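Local atomic coordinates of blue copper protein (Hyphomicrobium denitrificans, PDB entry 3EF4), a protein that holds a single copper ion in a cupredoxin fold and, as a pseudoazurin, probably carries electrons in the bacterial periplasm. Residues 17-22 / 41-46; 32-37 / 87-92. All coordinates share one frame; numbering follows the deposited sequence.

Contact 1. Residues 17-22 / 41-46; sequences MVFQPG and HNAESV. With CU (copper (II) ion), chain D.
Met17 and Phe19 reach across to residues 41-43 at two points, one beside the copper and one deeper in the core. At the first, the thioether of Met17 comes up to the rim of the His41 imidazole: SD lies 3.9 Å from CE1 of His41 and 85° off the ring normal, so the sulfur sits in the ring plane at the CH edge between the two nitrogens, and the two side chains cross at about a right angle. The bend in the Met17 chain at chi2 (-59°) turns the sulfur toward that edge. His41 spends its ND1 on the copper at 2.0 Å, and its NE2 is hydrogen-bonded to Asn9 OD1. These two bonds, on the two nitrogens that flank CE1, leave the imidazole little freedom to rotate. Cys79, His82 and Met87 complete the metal site.

Farther in, Phe19 presents the far end of its ring. Its CZ meets the backbone O of Asn42 at 3.4 Å, with the oxygen near the ring plane, while CE1 lies obliquely against the methyl CB of Ala43 at 3.9 Å. The Asn42 side chain leaves the backbone on the side away from Phe19. Its ND2 gives a nearly straight bond (170°) to Glu44 OE1, which accepts through the anti lone pair, with OE1 almost in the amide plane of Asn42; Gly59 O also accepts from ND2, and OD1 accepts from Ala80 N, next to the ligand Cys79.

No hydrogen bond joins the two segments. The buried Asn42 O has no hydrogen-bond donor in the model and instead faces the C-H edge of the Phe19 ring, whose slightly positive hydrogens probably suit a carbonyl oxygen. The contact thus rests on a sulfur-aromatic approach, an aromatic edge and one methyl, beside a histidine ligand whose orientation is probably fixed by its bonds to copper and Asn9.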
loop_
_atom_site.group_PDB
_atom_site.type_symbol
_atom_site.label_atom_id
_atom_site.label_comp_id
_atom_site.label_asym_id
_atom_site.label_seq_id
_atom_site.Cartn_x
_atom_site.Cartn_y
_atom_site.Cartn_z
ATOM N N MET A 17 -8.905 9.681 3.862
ATOM C CA MET A 17 -8.807 8.552 2.939
ATOM C C MET A 17 -7.386 7.976 3.009
ATOM O O MET A 17 -6.536 8.147 2.149
ATOM C CB MET A 17 -9.145 8.953 1.514
ATOM C CG MET A 17 -10.418 9.737 1.422
ATOM S SD MET A 17 -11.804 8.784 2.091
ATOM C CE MET A 17 -13.154 9.834 1.539
ATOM N N VAL A 18 -7.168 7.295 4.104
ATOM C CA VAL A 18 -5.849 6.792 4.405
ATOM C C VAL A 18 -5.817 5.322 4.729
ATOM O O VAL A 18 -6.722 4.761 5.347
ATOM C CB VAL A 18 -5.216 7.569 5.592
ATOM C CG1 VAL A 18 -5.137 9.041 5.269
ATOM C CG2 VAL A 18 -6.006 7.360 6.856
ATOM N N PHE A 19 -4.704 4.701 4.318
ATOM C CA PHE A 19 -4.297 3.447 4.889
ATOM C C PHE A 19 -3.432 3.728 6.111
ATOM O O PHE A 19 -2.522 4.558 6.036
ATOM C CB PHE A 19 -3.487 2.655 3.852
ATOM C CG PHE A 19 -4.266 2.074 2.712
ATOM C CD1 PHE A 19 -5.112 0.991 2.835
ATOM C CD2 PHE A 19 -4.148 2.627 1.455
ATOM C CE1 PHE A 19 -5.791 0.482 1.757
ATOM C CE2 PHE A 19 -4.809 2.116 0.375
ATOM C CZ PHE A 19 -5.654 1.021 0.518
ATOM N N GLN A 20 -3.704 3.067 7.207
ATOM C CA GLN A 20 -2.966 3.275 8.436
ATOM C C GLN A 20 -2.357 1.960 8.909
ATOM O O GLN A 20 -3.127 1.038 9.275
ATOM C CB GLN A 20 -3.889 3.837 9.523
ATOM C CG GLN A 20 -3.097 4.193 10.781
ATOM C CD GLN A 20 -3.723 5.344 11.534
ATOM O OE1 GLN A 20 -4.920 5.254 11.854
ATOM N NE2 GLN A 20 -2.985 6.420 11.863
ATOM N N PRO A 21 -1.038 1.840 8.906
ATOM C CA PRO A 21 -0.041 2.817 8.445
ATOM C C PRO A 21 0.005 2.865 6.930
ATOM O O PRO A 21 -0.446 1.948 6.233
ATOM C CB PRO A 21 1.285 2.276 8.981
ATOM C CG PRO A 21 1.076 0.804 9.106
ATOM C CD PRO A 21 -0.379 0.616 9.392
ATOM N N GLY A 22 0.577 3.938 6.388
ATOM C CA GLY A 22 0.784 4.108 4.986
ATOM C C GLY A 22 2.040 3.440 4.443
ATOM O O GLY A 22 2.186 3.279 3.234
ATOM N N HIS A 41 -14.076 1.227 1.280
ATOM C CA HIS A 41 -12.715 1.210 0.785
ATOM C C HIS A 41 -12.359 -0.143 0.232
ATOM O O HIS A 41 -13.048 -1.117 0.476
ATOM C CB HIS A 41 -11.746 1.532 1.901
ATOM C CG HIS A 41 -11.982 2.832 2.597
ATOM N ND1 HIS A 41 -11.609 4.038 2.029
ATOM C CD2 HIS A 41 -12.582 3.093 3.789
ATOM C CE1 HIS A 41 -11.958 4.986 2.862
ATOM N NE2 HIS A 41 -12.557 4.462 3.952
ATOM N N ASN A 42 -11.276 -0.244 -0.501
ATOM C CA ASN A 42 -10.662 -1.511 -0.798
ATOM C C ASN A 42 -9.146 -1.353 -0.801
ATOM O O ASN A 42 -8.598 -0.279 -0.628
ATOM C CB ASN A 42 -11.146 -2.156 -2.082
ATOM C CG ASN A 42 -10.479 -1.677 -3.358
ATOM O OD1 ASN A 42 -10.137 -0.514 -3.489
ATOM N ND2 ASN A 42 -10.302 -2.623 -4.266
ATOM N N ALA A 43 -8.487 -2.480 -1.062
ATOM C CA ALA A 43 -7.034 -2.462 -1.286
ATOM C C ALA A 43 -6.754 -3.347 -2.477
ATOM O O ALA A 43 -7.212 -4.482 -2.564
ATOM C CB ALA A 43 -6.264 -2.940 -0.084
ATOM N N GLU A 44 -6.017 -2.821 -3.435
ATOM C CA GLU A 44 -5.633 -3.564 -4.643
ATOM C C GLU A 44 -4.295 -3.075 -5.146
ATOM O O GLU A 44 -3.913 -1.901 -4.990
ATOM C CB GLU A 44 -6.713 -3.449 -5.711
ATOM C CG GLU A 44 -6.914 -2.048 -6.274
ATOM C CD GLU A 44 -8.006 -2.070 -7.297
ATOM O OE1 GLU A 44 -9.164 -2.267 -6.950
ATOM O OE2 GLU A 44 -7.751 -1.954 -8.502
ATOM N N SER A 45 -3.574 -3.940 -5.829
ATOM C CA SER A 45 -2.318 -3.578 -6.428
ATOM C C SER A 45 -2.421 -2.410 -7.382
ATOM O O SER A 45 -3.381 -2.345 -8.155
ATOM C CB SER A 45 -1.787 -4.783 -7.228
ATOM O OG SER A 45 -1.604 -5.914 -6.422
ATOM N N VAL A 46 -1.439 -1.532 -7.367
ATOM C CA VAL A 46 -1.254 -0.582 -8.457
ATOM C C VAL A 46 -0.473 -1.346 -9.516
ATOM O O VAL A 46 0.731 -1.496 -9.441
ATOM C CB VAL A 46 -0.557 0.677 -7.976
ATOM C CG1 VAL A 46 -0.293 1.634 -9.118
ATOM C CG2 VAL A 46 -1.437 1.406 -6.959
HETATM CU CU CU D . -10.687 4.308 0.266
#

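Contact 2. Residues 32-37 / 87-92; sequences VKFVPT and MVVLVQ. With CU (copper (II) ion), chain D.
Val91 and Phe34 bury the most surface here, about 44 and 43 Å² respectively, with Val32 and Val89 filling in beside them. Phe34 extends its ring inward from strand 31-35, and the CE2-CZ end meets Val89 and Val91 of strand 88-93. Its CZ comes edge-on to Val91 CG2 at 4.3 Å, and its neighbour CE2 lies 3.9 Å from Val89 CG1 in an oblique approach. Val89 puts that methyl between its own backbone N and carbonyl carbon (chi1 57°), which directs it at the phenyl ring. Val91 has two partners, one for each branch: CG2 goes to Phe34, while CG1 meets Val32 CG2 at 4.1 Å, where the two branched side chains pass alongside each other, running opposite ways.

All four side chains point into the space between strands whose axes come no closer than 10.7 Å and run nearly antiparallel, at 164°. No backbone hydrogen bond spans that gap; the contact is wholly apolar. Val5 of strand 2-8 and Phe19 of strand 18-26 extend the same core. Strand 88-93 starts just after Met87, whose SD binds the copper at 2.5 Å. Face-to-face packing of strands across an apolar interior, with a copper site at one end, is characteristic of the cupredoxin beta-sandwich.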
loop_
_atom_site.group_PDB
_atom_site.type_symbol
_atom_site.label_atom_id
_atom_site.label_comp_id
_atom_site.label_asym_id
_atom_site.label_seq_id
_atom_site.Cartn_x
_atom_site.Cartn_y
_atom_site.Cartn_z
ATOM N N VAL A 32 0.146 -9.348 5.187
ATOM C CA VAL A 32 -0.358 -8.025 5.459
ATOM C C VAL A 32 -1.860 -8.064 5.198
ATOM O O VAL A 32 -2.315 -8.340 4.077
ATOM C CB VAL A 32 0.316 -6.931 4.603
ATOM C CG1 VAL A 32 -0.207 -5.555 4.993
ATOM C CG2 VAL A 32 1.830 -7.001 4.759
ATOM N N LYS A 33 -2.654 -7.835 6.229
ATOM C CA LYS A 33 -4.111 -7.840 6.111
ATOM C C LYS A 33 -4.624 -6.420 6.103
ATOM O O LYS A 33 -4.359 -5.658 7.054
ATOM C CB LYS A 33 -4.784 -8.527 7.325
ATOM C CG LYS A 33 -4.471 -9.882 7.716
ATOM C CD LYS A 33 -5.548 -10.391 8.686
ATOM C CE LYS A 33 -5.535 -11.909 8.490
ATOM N NZ LYS A 33 -6.572 -12.541 9.379
ATOM N N PHE A 34 -5.338 -6.086 5.054
ATOM C CA PHE A 34 -6.005 -4.804 4.887
ATOM C C PHE A 34 -7.436 -4.974 5.369
ATOM O O PHE A 34 -8.161 -5.824 4.847
ATOM C CB PHE A 34 -5.967 -4.378 3.399
ATOM C CG PHE A 34 -4.542 -4.261 2.886
ATOM C CD1 PHE A 34 -3.882 -5.366 2.378
ATOM C CD2 PHE A 34 -3.872 -3.057 2.985
ATOM C CE1 PHE A 34 -2.568 -5.255 1.991
ATOM C CE2 PHE A 34 -2.541 -2.947 2.578
ATOM C CZ PHE A 34 -1.910 -4.066 2.085
ATOM N N VAL A 35 -7.779 -4.228 6.423
ATOM C CA VAL A 35 -9.035 -4.447 7.107
ATOM C C VAL A 35 -9.971 -3.252 6.944
ATOM O O VAL A 35 -9.507 -2.113 6.993
ATOM C CB VAL A 35 -8.822 -4.784 8.596
ATOM C CG1 VAL A 35 -8.072 -6.114 8.718
ATOM C CG2 VAL A 35 -8.110 -3.674 9.370
ATOM N N PRO A 36 -11.254 -3.496 6.726
ATOM C CA PRO A 36 -12.206 -2.418 6.470
ATOM C C PRO A 36 -12.700 -1.741 7.754
ATOM O O PRO A 36 -13.886 -1.809 8.144
ATOM C CB PRO A 36 -13.331 -3.188 5.777
ATOM C CG PRO A 36 -13.325 -4.543 6.459
ATOM C CD PRO A 36 -11.862 -4.827 6.593
ATOM N N THR A 37 -11.766 -1.085 8.432
ATOM C CA THR A 37 -12.112 -0.401 9.696
ATOM C C THR A 37 -13.279 0.539 9.497
ATOM O O THR A 37 -14.257 0.548 10.270
ATOM C CB THR A 37 -10.847 0.295 10.211
ATOM O OG1 THR A 37 -9.790 -0.683 10.297
ATOM C CG2 THR A 37 -11.073 0.953 11.571
ATOM N N MET A 87 -5.251 7.784 -1.254
ATOM C CA MET A 87 -5.320 6.555 -0.483
ATOM C C MET A 87 -4.467 5.465 -1.162
ATOM O O MET A 87 -4.880 4.739 -2.038
ATOM C CB MET A 87 -6.770 6.117 -0.305
ATOM C CG MET A 87 -6.885 5.038 0.777
ATOM S SD MET A 87 -8.573 4.978 1.449
ATOM C CE MET A 87 -8.347 3.544 2.532
ATOM N N VAL A 88 -3.203 5.460 -0.725
ATOM C CA VAL A 88 -2.121 4.671 -1.250
ATOM C C VAL A 88 -1.281 4.134 -0.103
ATOM O O VAL A 88 -1.159 4.829 0.930
ATOM C CB VAL A 88 -1.279 5.421 -2.298
ATOM C CG1 VAL A 88 -0.572 6.634 -1.706
ATOM C CG2 VAL A 88 -0.273 4.525 -2.980
ATOM N N VAL A 89 -0.715 2.963 -0.223
ATOM C CA VAL A 89 0.098 2.321 0.801
ATOM C C VAL A 89 1.265 1.637 0.125
ATOM O O VAL A 89 1.165 1.138 -0.996
ATOM C CB VAL A 89 -0.756 1.352 1.631
ATOM C CG1 VAL A 89 -1.431 0.282 0.754
ATOM C CG2 VAL A 89 0.039 0.691 2.747
ATOM N N LEU A 90 2.381 1.576 0.847
ATOM C CA LEU A 90 3.614 1.004 0.380
ATOM C C LEU A 90 4.044 -0.093 1.366
ATOM O O LEU A 90 4.256 0.179 2.548
ATOM C CB LEU A 90 4.697 2.065 0.281
ATOM C CG LEU A 90 6.072 1.626 -0.267
ATOM C CD1 LEU A 90 5.944 1.080 -1.666
ATOM C CD2 LEU A 90 7.082 2.770 -0.232
ATOM N N VAL A 91 4.204 -1.308 0.871
ATOM C CA VAL A 91 4.670 -2.425 1.689
ATOM C C VAL A 91 6.072 -2.777 1.208
ATOM O O VAL A 91 6.265 -3.047 0.014
ATOM C CB VAL A 91 3.763 -3.647 1.571
ATOM C CG1 VAL A 91 4.283 -4.810 2.388
ATOM C CG2 VAL A 91 2.351 -3.294 2.002
ATOM N N GLN A 92 7.026 -2.802 2.116
ATOM C CA GLN A 92 8.387 -3.258 1.820
ATOM C C GLN A 92 8.588 -4.643 2.364
ATOM O O GLN A 92 8.449 -4.867 3.568
ATOM C CB GLN A 92 9.375 -2.337 2.500
ATOM C CG GLN A 92 10.811 -2.783 2.219
ATOM C CD GLN A 92 11.846 -1.811 2.784
ATOM O OE1 GLN A 92 11.538 -0.653 3.125
ATOM N NE2 GLN A 92 13.085 -2.276 2.821
HETATM CU CU CU D . -10.687 4.308 0.266
#

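How the contacts relate
The two contacts lie side by side in one hydrophobic core, their centres about 5 Å apart and both near the centre of the chain. Their segments alternate along the sequence, 17-22, 32-37, 41-46, 87-92, so each contact straddles a segment of the other. Strands 18-26 and 88-93 are parallel neighbours in the sheet, and a probable hydrogen bond from Leu90 N to Gly22 O (2.9 Å) ties contact 2 to contact 1. They also converge on the metal: contact 1 supplies the ligand His41 and contact 2 the ligand Met87. The copper site is thus assembled from segments distant in sequence, and it sits directly against the packed interior.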